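Long-range contact in agmatinase (Burkholderia thailandensis, PDB 4DZ4), which probably hydrolyses agmatine to putrescine and urea, using a pair of manganese ions in each subunit: residues N84-W88 with C310-L315. Coordinates in Å, arbitrary orientation, origin at the centre of the assembly. Residues are numbered along the deposited sequence.
With EDO (1,2-ethanediol), chain C; EDO (1,2-ethanediol), chain T.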
# COMPACT_ATOMS: atom_id res chain seq x y z
N ASN B 84 6.94 -30.93 1.75
CA ASN B 84 5.90 -31.77 1.17
C ASN B 84 4.57 -31.06 1.43
O ASN B 84 4.35 -30.58 2.55
CB ASN B 84 5.84 -33.15 1.84
CG ASN B 84 7.08 -33.99 1.57
OD1 ASN B 84 7.99 -33.59 0.85
ND2 ASN B 84 7.10 -35.18 2.16
N PRO B 85 3.70 -30.98 0.40
CA PRO B 85 2.38 -30.38 0.61
C PRO B 85 1.60 -31.06 1.74
O PRO B 85 1.74 -32.28 1.95
CB PRO B 85 1.70 -30.59 -0.76
CG PRO B 85 2.85 -30.46 -1.72
CD PRO B 85 3.92 -31.29 -1.03
N TYR B 86 0.84 -30.25 2.48
CA TYR B 86 0.04 -30.72 3.59
C TYR B 86 -1.43 -30.84 3.18
O TYR B 86 -1.92 -29.98 2.46
CB TYR B 86 0.17 -29.73 4.76
CG TYR B 86 -0.36 -30.30 6.04
CD1 TYR B 86 0.44 -31.12 6.83
CD2 TYR B 86 -1.67 -30.04 6.45
CE1 TYR B 86 -0.04 -31.67 8.00
CE2 TYR B 86 -2.16 -30.58 7.62
CZ TYR B 86 -1.34 -31.40 8.39
OH TYR B 86 -1.78 -31.95 9.53
N PRO B 87 -2.16 -31.90 3.64
CA PRO B 87 -1.81 -32.97 4.56
C PRO B 87 -1.23 -34.18 3.81
O PRO B 87 -0.95 -35.19 4.44
CB PRO B 87 -3.17 -33.36 5.16
CG PRO B 87 -4.14 -33.12 4.04
CD PRO B 87 -3.59 -31.96 3.26
N TRP B 88 -1.06 -34.03 2.49
CA TRP B 88 -0.57 -35.10 1.59
C TRP B 88 0.64 -35.84 2.10
O TRP B 88 0.67 -37.09 2.15
CB TRP B 88 -0.25 -34.48 0.23
CG TRP B 88 -1.42 -33.73 -0.36
CD1 TRP B 88 -1.62 -32.34 -0.42
CD2 TRP B 88 -2.61 -34.32 -0.98
NE1 TRP B 88 -2.82 -32.04 -1.04
CE2 TRP B 88 -3.47 -33.20 -1.40
CE3 TRP B 88 -3.04 -35.62 -1.21
CZ2 TRP B 88 -4.69 -33.41 -2.04
CZ3 TRP B 88 -4.27 -35.82 -1.86
CH2 TRP B 88 -5.08 -34.75 -2.25
N CYS B 310 -1.43 -26.17 -6.17
CA CYS B 310 -0.60 -27.21 -5.57
C CYS B 310 -1.47 -28.44 -5.27
O CYS B 310 -1.11 -29.58 -5.60
CB CYS B 310 0.09 -26.69 -4.30
SG CYS B 310 0.95 -27.97 -3.34
N ASP B 311 -2.63 -28.20 -4.69
CA ASP B 311 -3.55 -29.31 -4.42
C ASP B 311 -4.04 -30.03 -5.66
O ASP B 311 -4.19 -31.25 -5.63
CB ASP B 311 -4.68 -28.84 -3.50
CG ASP B 311 -4.20 -28.62 -2.06
OD1 ASP B 311 -3.28 -29.35 -1.62
OD2 ASP B 311 -4.74 -27.73 -1.36
N LEU B 312 -4.25 -29.29 -6.76
CA LEU B 312 -4.57 -29.92 -8.05
C LEU B 312 -3.44 -30.85 -8.51
O LEU B 312 -3.70 -31.98 -8.95
CB LEU B 312 -4.90 -28.85 -9.12
CG LEU B 312 -6.22 -28.10 -8.83
CD1 LEU B 312 -6.30 -26.83 -9.66
CD2 LEU B 312 -7.42 -29.01 -9.10
N LEU B 313 -2.18 -30.39 -8.41
CA LEU B 313 -1.05 -31.29 -8.71
C LEU B 313 -1.08 -32.56 -7.85
O LEU B 313 -0.80 -33.64 -8.34
CB LEU B 313 0.31 -30.60 -8.54
CG LEU B 313 0.49 -29.42 -9.51
CD1 LEU B 313 1.83 -28.72 -9.27
CD2 LEU B 313 0.44 -29.93 -10.94
N CYS B 314 -1.38 -32.40 -6.57
CA CYS B 314 -1.36 -33.54 -5.67
C CYS B 314 -2.45 -34.53 -6.02
O CYS B 314 -2.23 -35.73 -5.92
CB CYS B 314 -1.45 -33.05 -4.22
SG CYS B 314 0.06 -32.23 -3.64
N LEU B 315 -3.61 -34.02 -6.45
CA LEU B 315 -4.70 -34.89 -6.92
C LEU B 315 -4.22 -35.73 -8.10
O LEU B 315 -4.44 -36.95 -8.12
CB LEU B 315 -5.94 -34.11 -7.31
CG LEU B 315 -6.72 -33.47 -6.14
CD1 LEU B 315 -7.78 -32.52 -6.68
CD2 LEU B 315 -7.37 -34.56 -5.29
C1 EDO C . 9.73 -33.51 4.88
O1 EDO C . 9.65 -33.41 6.32
C2 EDO C . 9.38 -32.17 4.19
O2 EDO C . 8.01 -31.82 4.43
C1 EDO T . 9.65 -30.96 -0.24
O1 EDO T . 8.60 -31.57 -1.02
C2 EDO T . 10.83 -30.60 -1.12
O2 EDO T . 11.43 -31.85 -1.50
O HOH W 1 -1.32 -28.61 0.02
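Start at Asn-84, out of reach of the helix. N of Asn-84 donates to O2 of one 1,2-ethanediol (chain C) at 3.0 Å and its OD1 accepts from O1 of another (chain T) at 2.8 Å; both probably come from the crystallisation liquor. The next side chain turns inward: Pro-85 presses its ring on two cysteines one helical turn apart, with CG 3.5 Å from SG of Cys-310 and CB 3.7 Å from SG of Cys-314. Tyr-86 points away, and its hydroxyl hydrogen-bonds to Asp-216 of the second subunit, so this part of the loop between helix 69-76 and strand 98-103 lies between that subunit and its own helix. That helix, 300-323, is the last of the α/β arginase fold; Leu-312, on its far side, packs on strands 131-136 and 282-289 of the parallel sheet. The backbone of Tyr-86 takes part through a water, which donates to its O (2.9 Å) and to OD1 of Asp-311 (2.7 Å). With a cis peptide bond before Pro-87, 85-88 folds back as a type VI turn, and Trp-88 comes in toward the helix. NE1 of Trp-88 donates to the same OD1 of Asp-311 at 2.8 Å, nearly straight at 162°, while OD2 of that aspartate is in a salt bridge with Arg-276 on helix 268-276. Over one face of the Trp-88 indole lies Cys-314: CB is 3.5 Å from the five-membered ring centroid, a CH-pi contact, and SG 3.8 Å from that centroid, a sulfur-aromatic one. Farther along, CH2 of Trp-88 meets CD2 of Leu-315 at 3.8 Å.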